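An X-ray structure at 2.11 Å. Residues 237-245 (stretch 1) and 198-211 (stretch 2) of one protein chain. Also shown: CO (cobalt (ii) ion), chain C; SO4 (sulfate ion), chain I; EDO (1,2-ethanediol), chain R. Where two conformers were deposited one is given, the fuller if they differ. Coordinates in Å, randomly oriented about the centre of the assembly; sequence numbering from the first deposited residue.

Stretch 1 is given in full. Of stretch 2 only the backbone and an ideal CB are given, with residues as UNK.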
# COMPACT_ATOMS: atom_id res chain seq x y z
N ALA A 237 10.83 6.19 3.65
CA ALA A 237 9.37 6.29 3.59
C ALA A 237 8.92 7.74 3.57
O ALA A 237 9.66 8.66 3.92
CB ALA A 237 8.74 5.54 4.78
N PHE A 238 7.70 7.93 3.10
CA PHE A 238 6.99 9.18 3.16
C PHE A 238 5.62 8.79 3.66
O PHE A 238 5.02 7.84 3.14
CB PHE A 238 6.81 9.84 1.77
CG PHE A 238 5.77 10.92 1.76
CD1 PHE A 238 6.05 12.16 2.25
CD2 PHE A 238 4.48 10.66 1.34
CE1 PHE A 238 5.10 13.14 2.30
CE2 PHE A 238 3.52 11.66 1.38
CZ PHE A 238 3.86 12.90 1.88
N TRP A 239 5.10 9.54 4.63
CA TRP A 239 3.73 9.30 5.12
C TRP A 239 3.00 10.60 5.38
O TRP A 239 3.62 11.66 5.64
CB TRP A 239 3.71 8.40 6.39
CG TRP A 239 4.34 9.01 7.58
CD1 TRP A 239 5.63 8.83 7.99
CD2 TRP A 239 3.73 9.88 8.55
NE1 TRP A 239 5.87 9.53 9.13
CE2 TRP A 239 4.73 10.18 9.51
CE3 TRP A 239 2.46 10.43 8.71
CZ2 TRP A 239 4.50 11.03 10.60
CZ3 TRP A 239 2.23 11.26 9.79
CH2 TRP A 239 3.24 11.54 10.73
N ALA A 240 1.67 10.51 5.29
CA ALA A 240 0.80 11.65 5.52
C ALA A 240 -0.59 11.21 5.97
O ALA A 240 -1.05 10.10 5.67
CB ALA A 240 0.71 12.57 4.24
N VAL A 241 -1.24 12.09 6.73
CA VAL A 241 -2.68 11.97 6.96
C VAL A 241 -3.33 13.16 6.23
O VAL A 241 -2.96 14.32 6.47
CB VAL A 241 -3.06 12.00 8.47
CG1 VAL A 241 -4.56 11.89 8.60
CG2 VAL A 241 -2.35 10.87 9.26
N ILE A 242 -4.28 12.86 5.33
CA ILE A 242 -4.98 13.89 4.55
C ILE A 242 -6.50 13.76 4.70
O ILE A 242 -7.03 12.67 4.98
CB ILE A 242 -4.52 13.90 3.06
CG1 ILE A 242 -5.08 12.68 2.27
CG2 ILE A 242 -2.97 13.93 2.97
CD1 ILE A 242 -4.81 12.74 0.74
N LYS A 243 -7.18 14.89 4.55
CA LYS A 243 -8.64 14.95 4.64
C LYS A 243 -9.11 16.08 3.70
O LYS A 243 -8.43 17.10 3.57
CB LYS A 243 -9.03 15.21 6.08
CG LYS A 243 -10.53 15.17 6.39
CD LYS A 243 -10.74 15.19 7.89
CE LYS A 243 -12.21 15.08 8.29
NZ LYS A 243 -12.87 16.38 7.91
N HIS A 244 -10.24 15.88 3.01
CA HIS A 244 -10.73 16.91 2.09
C HIS A 244 -10.82 18.26 2.82
O HIS A 244 -11.28 18.36 3.99
CB HIS A 244 -12.05 16.50 1.39
CG HIS A 244 -12.40 17.32 0.18
ND1 HIS A 244 -12.77 18.63 0.28
CD2 HIS A 244 -12.42 17.02 -1.15
CE1 HIS A 244 -12.99 19.13 -0.94
NE2 HIS A 244 -12.81 18.17 -1.82
N ARG A 245 -10.38 19.31 2.14
CA ARG A 245 -10.47 20.66 2.70
C ARG A 245 -11.94 21.07 2.87
O ARG A 245 -12.23 22.02 3.61
CB ARG A 245 -9.76 21.67 1.79
CG ARG A 245 -10.48 21.94 0.50
CD ARG A 245 -9.62 22.77 -0.47
NE ARG A 245 -10.36 23.11 -1.68
CZ ARG A 245 -10.00 24.03 -2.57
NH1 ARG A 245 -8.87 24.69 -2.44
NH2 ARG A 245 -10.77 24.29 -3.61
OXT ARG A 245 -12.87 20.47 2.26
N UNK A 198 8.46 6.13 -6.33
CA UNK A 198 8.61 7.25 -5.38
C UNK A 198 7.28 8.02 -5.21
O UNK A 198 6.68 8.39 -6.21
CB UNK A 198 9.71 8.20 -5.86
N UNK A 199 6.84 8.29 -3.97
CA UNK A 199 5.68 9.12 -3.71
C UNK A 199 6.09 10.20 -2.71
O UNK A 199 6.70 9.90 -1.67
CB UNK A 199 4.51 8.29 -3.19
N UNK A 200 5.76 11.46 -3.01
CA UNK A 200 6.22 12.60 -2.23
C UNK A 200 5.10 13.56 -1.79
O UNK A 200 3.93 13.46 -2.23
CB UNK A 200 7.26 13.37 -3.05
N UNK A 201 5.48 14.54 -0.97
CA UNK A 201 4.58 15.60 -0.55
C UNK A 201 4.07 16.30 -1.80
O UNK A 201 2.92 16.73 -1.86
CB UNK A 201 5.27 16.58 0.40
N UNK A 202 4.92 16.45 -2.80
CA UNK A 202 4.50 17.12 -4.03
C UNK A 202 3.45 16.28 -4.78
O UNK A 202 2.62 16.84 -5.47
CB UNK A 202 5.71 17.38 -4.93
N UNK A 203 3.49 14.96 -4.63
CA UNK A 203 2.46 14.12 -5.23
C UNK A 203 1.11 14.30 -4.53
O UNK A 203 0.07 14.12 -5.16
CB UNK A 203 2.89 12.65 -5.18
N UNK A 204 1.11 14.59 -3.23
CA UNK A 204 -0.15 14.86 -2.51
C UNK A 204 -0.78 16.12 -3.13
O UNK A 204 -1.96 16.14 -3.41
CB UNK A 204 0.09 15.04 -1.01
N UNK A 205 0.00 17.15 -3.37
CA UNK A 205 -0.52 18.35 -4.02
C UNK A 205 -0.99 18.11 -5.46
O UNK A 205 -2.00 18.68 -5.91
CB UNK A 205 0.56 19.44 -4.01
N UNK A 206 -0.27 17.26 -6.19
CA UNK A 206 -0.56 16.99 -7.59
C UNK A 206 -1.87 16.22 -7.71
O UNK A 206 -2.73 16.62 -8.49
CB UNK A 206 0.58 16.21 -8.24
N UNK A 207 -2.03 15.13 -6.95
CA UNK A 207 -3.21 14.28 -7.08
C UNK A 207 -4.37 14.67 -6.18
O UNK A 207 -5.53 14.31 -6.48
CB UNK A 207 -2.82 12.83 -6.79
N UNK A 208 -4.07 15.40 -5.10
CA UNK A 208 -5.06 15.78 -4.11
C UNK A 208 -5.01 17.25 -3.77
O UNK A 208 -4.90 17.62 -2.61
CB UNK A 208 -4.87 14.95 -2.84
N UNK A 209 -5.13 18.10 -4.77
CA UNK A 209 -5.04 19.53 -4.48
C UNK A 209 -6.20 20.03 -3.58
O UNK A 209 -6.09 21.08 -2.97
CB UNK A 209 -5.03 20.31 -5.79
N UNK A 210 -7.31 19.29 -3.56
CA UNK A 210 -8.48 19.61 -2.76
C UNK A 210 -8.38 19.03 -1.34
O UNK A 210 -9.34 19.08 -0.59
CB UNK A 210 -9.74 19.09 -3.45
N UNK A 211 -7.22 18.51 -0.96
CA UNK A 211 -7.05 17.95 0.39
C UNK A 211 -6.09 18.76 1.27
O UNK A 211 -5.15 19.37 0.79
CB UNK A 211 -6.54 16.51 0.29
CO CO C . -12.67 17.83 -3.84
S SO4 I . -16.20 16.21 8.74
O1 SO4 I . -17.45 16.11 9.50
O2 SO4 I . -15.34 15.08 9.10
O3 SO4 I . -15.51 17.46 9.03
O4 SO4 I . -16.55 16.14 7.33
C1 EDO R . 8.94 11.82 10.83
O1 EDO R . 9.86 12.46 9.95
C2 EDO R . 9.05 10.34 10.50
O2 EDO R . 8.08 9.63 11.24

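Position 198 has nothing of the strand 237-244 within reach of its CB, so many side chains would suit it; it is Ile198. At 199 the backbone is extended and CA-to-CB points sideways, with the ideal CB 5.1 Å from Phe238 CD2. An apolar or aromatic residue could extend the contact begun by that ring. Phe199 does so: its CD1 lies 4.0 Å from Phe238 CD2, which meets the Phe199 ring at its edge.

Position 200 points away and immediately precedes a helix, where Ser, Thr, Asp or Asn could cap free amides. Thr200 is the N-cap; Thr200 OG1 accepts from the backbone N of residue 203 at 3.1 Å. The backbone here, with Thr200 C 3.9 Å from Phe238 CZ, covers one face of the Phe238 ring.

At 201 the ideal CB is already 3.9 Å from Phe238 CE1, so a small residue is enough to make contact. Ala201 makes that contact. Position 202 points away and tolerates polar residues; it is Glu202. Position 203, sideways and clear of the strand, could use a side-chain acceptor for the N of Thr200: Asp203 OD2 accepts a hydrogen bond from Thr200 N at 3.0 Å.

Position 204 points toward the strand, its ideal CB 5.2 Å from Phe238 CZ and 5.1 Å from Ile242 CG2. This apolar surface favours Leu, Ile, Val or Met. Ile204 touches both, CG1 lying 4.0 Å from Phe238 CE2 and CG2 4.1 Å from Ile242 CG2.

Positions 205, 206 and 207 are out of reach, leaving the choice open; they are Glu205, Leu206 and Tyr207.

At 208 the chain leaves helical angles and CB points toward Ile242 CD1, 4.2 Å away. A large apolar residue would suit. Phe208 offers a ring face, with Ile242 CD1 4.0 Å from its centroid in a CH-pi contact. Position 209, at phi -65° within a type I turn, admits proline; it is Pro209.

Position 210 has its CB 3.6 Å from His244 NE2, which binds cobalt, so a metal ligand such as Asp, Glu or His is attractive. Asp210 OD2 and His244 NE2 each bind the ion at 2.0 Å. The turn is also tied to stretch 1 by Arg245 N, which donates to Asp210 O at 2.9 Å.

At 211 an antiparallel bridge pairs the backbone with His244, and CB lies 4.2 Å from Ile242 CD1; an apolar or aromatic side chain could pack on Ile242 and His244. Phe211 lays its ring face against His244 CB, 4.2 Å from the centroid, receives the His244 ring edge, and brings CD2 3.8 Å from Ile242 CD1.

Stretch 2, residues 198-211: IFTAEDIELYFPDF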
# COMPACT_ATOMS: atom_id res chain seq x y z
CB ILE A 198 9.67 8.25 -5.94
CG1 ILE A 198 11.02 7.55 -6.22
CG2 ILE A 198 9.88 9.46 -5.00
CD1 ILE A 198 11.91 8.28 -7.25
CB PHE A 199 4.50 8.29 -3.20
CG PHE A 199 3.19 9.00 -3.26
CD1 PHE A 199 2.76 9.77 -2.19
CD2 PHE A 199 2.41 8.93 -4.39
CE1 PHE A 199 1.57 10.43 -2.24
CE2 PHE A 199 1.20 9.61 -4.47
CZ PHE A 199 0.77 10.35 -3.38
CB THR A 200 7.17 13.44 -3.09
OG1 THR A 200 6.40 14.10 -4.10
CG2 THR A 200 8.27 12.59 -3.78
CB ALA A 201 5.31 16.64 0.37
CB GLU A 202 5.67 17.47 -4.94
CG GLU A 202 6.61 18.55 -4.38
CD GLU A 202 7.43 18.07 -3.13
OE1 GLU A 202 7.69 16.83 -2.95
OE2 GLU A 202 7.79 18.96 -2.31
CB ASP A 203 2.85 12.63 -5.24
CG ASP A 203 3.97 12.32 -6.25
OD1 ASP A 203 3.92 12.80 -7.41
OD2 ASP A 203 4.91 11.58 -5.86
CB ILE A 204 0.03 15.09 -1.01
CG1 ILE A 204 0.59 13.85 -0.30
CG2 ILE A 204 -1.33 15.54 -0.38
CD1 ILE A 204 -0.31 12.65 -0.32
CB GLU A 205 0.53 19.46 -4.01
CG GLU A 205 0.12 20.74 -4.73
CD GLU A 205 -1.12 21.43 -4.13
OE1 GLU A 205 -1.41 21.26 -2.93
OE2 GLU A 205 -1.80 22.20 -4.85
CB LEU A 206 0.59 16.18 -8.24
CG LEU A 206 0.47 15.76 -9.70
CD1 LEU A 206 0.28 16.95 -10.67
CD2 LEU A 206 1.71 14.93 -10.14
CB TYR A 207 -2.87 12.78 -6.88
CG TYR A 207 -1.83 12.32 -7.87
CD1 TYR A 207 -2.10 12.34 -9.23
CD2 TYR A 207 -0.54 11.97 -7.46
CE1 TYR A 207 -1.12 11.99 -10.17
CE2 TYR A 207 0.46 11.61 -8.38
CZ TYR A 207 0.16 11.63 -9.72
OH TYR A 207 1.14 11.28 -10.62
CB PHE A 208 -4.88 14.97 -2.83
CG PHE A 208 -4.92 13.47 -3.04
CD1 PHE A 208 -6.12 12.81 -3.26
CD2 PHE A 208 -3.75 12.71 -2.99
CE1 PHE A 208 -6.15 11.42 -3.46
CE2 PHE A 208 -3.77 11.33 -3.19
CZ PHE A 208 -4.98 10.68 -3.43
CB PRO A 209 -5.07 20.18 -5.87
CG PRO A 209 -5.79 19.19 -6.69
CD PRO A 209 -5.39 17.83 -6.18
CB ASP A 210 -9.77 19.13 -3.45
CG ASP A 210 -9.73 17.68 -3.96
OD1 ASP A 210 -8.63 17.09 -4.15
OD2 ASP A 210 -10.82 17.15 -4.29
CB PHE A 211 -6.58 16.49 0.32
CG PHE A 211 -7.67 15.52 -0.05
CD1 PHE A 211 -8.24 15.56 -1.33
CD2 PHE A 211 -8.17 14.61 0.88
CE1 PHE A 211 -9.28 14.69 -1.68
CE2 PHE A 211 -9.22 13.75 0.54
CZ PHE A 211 -9.76 13.78 -0.74
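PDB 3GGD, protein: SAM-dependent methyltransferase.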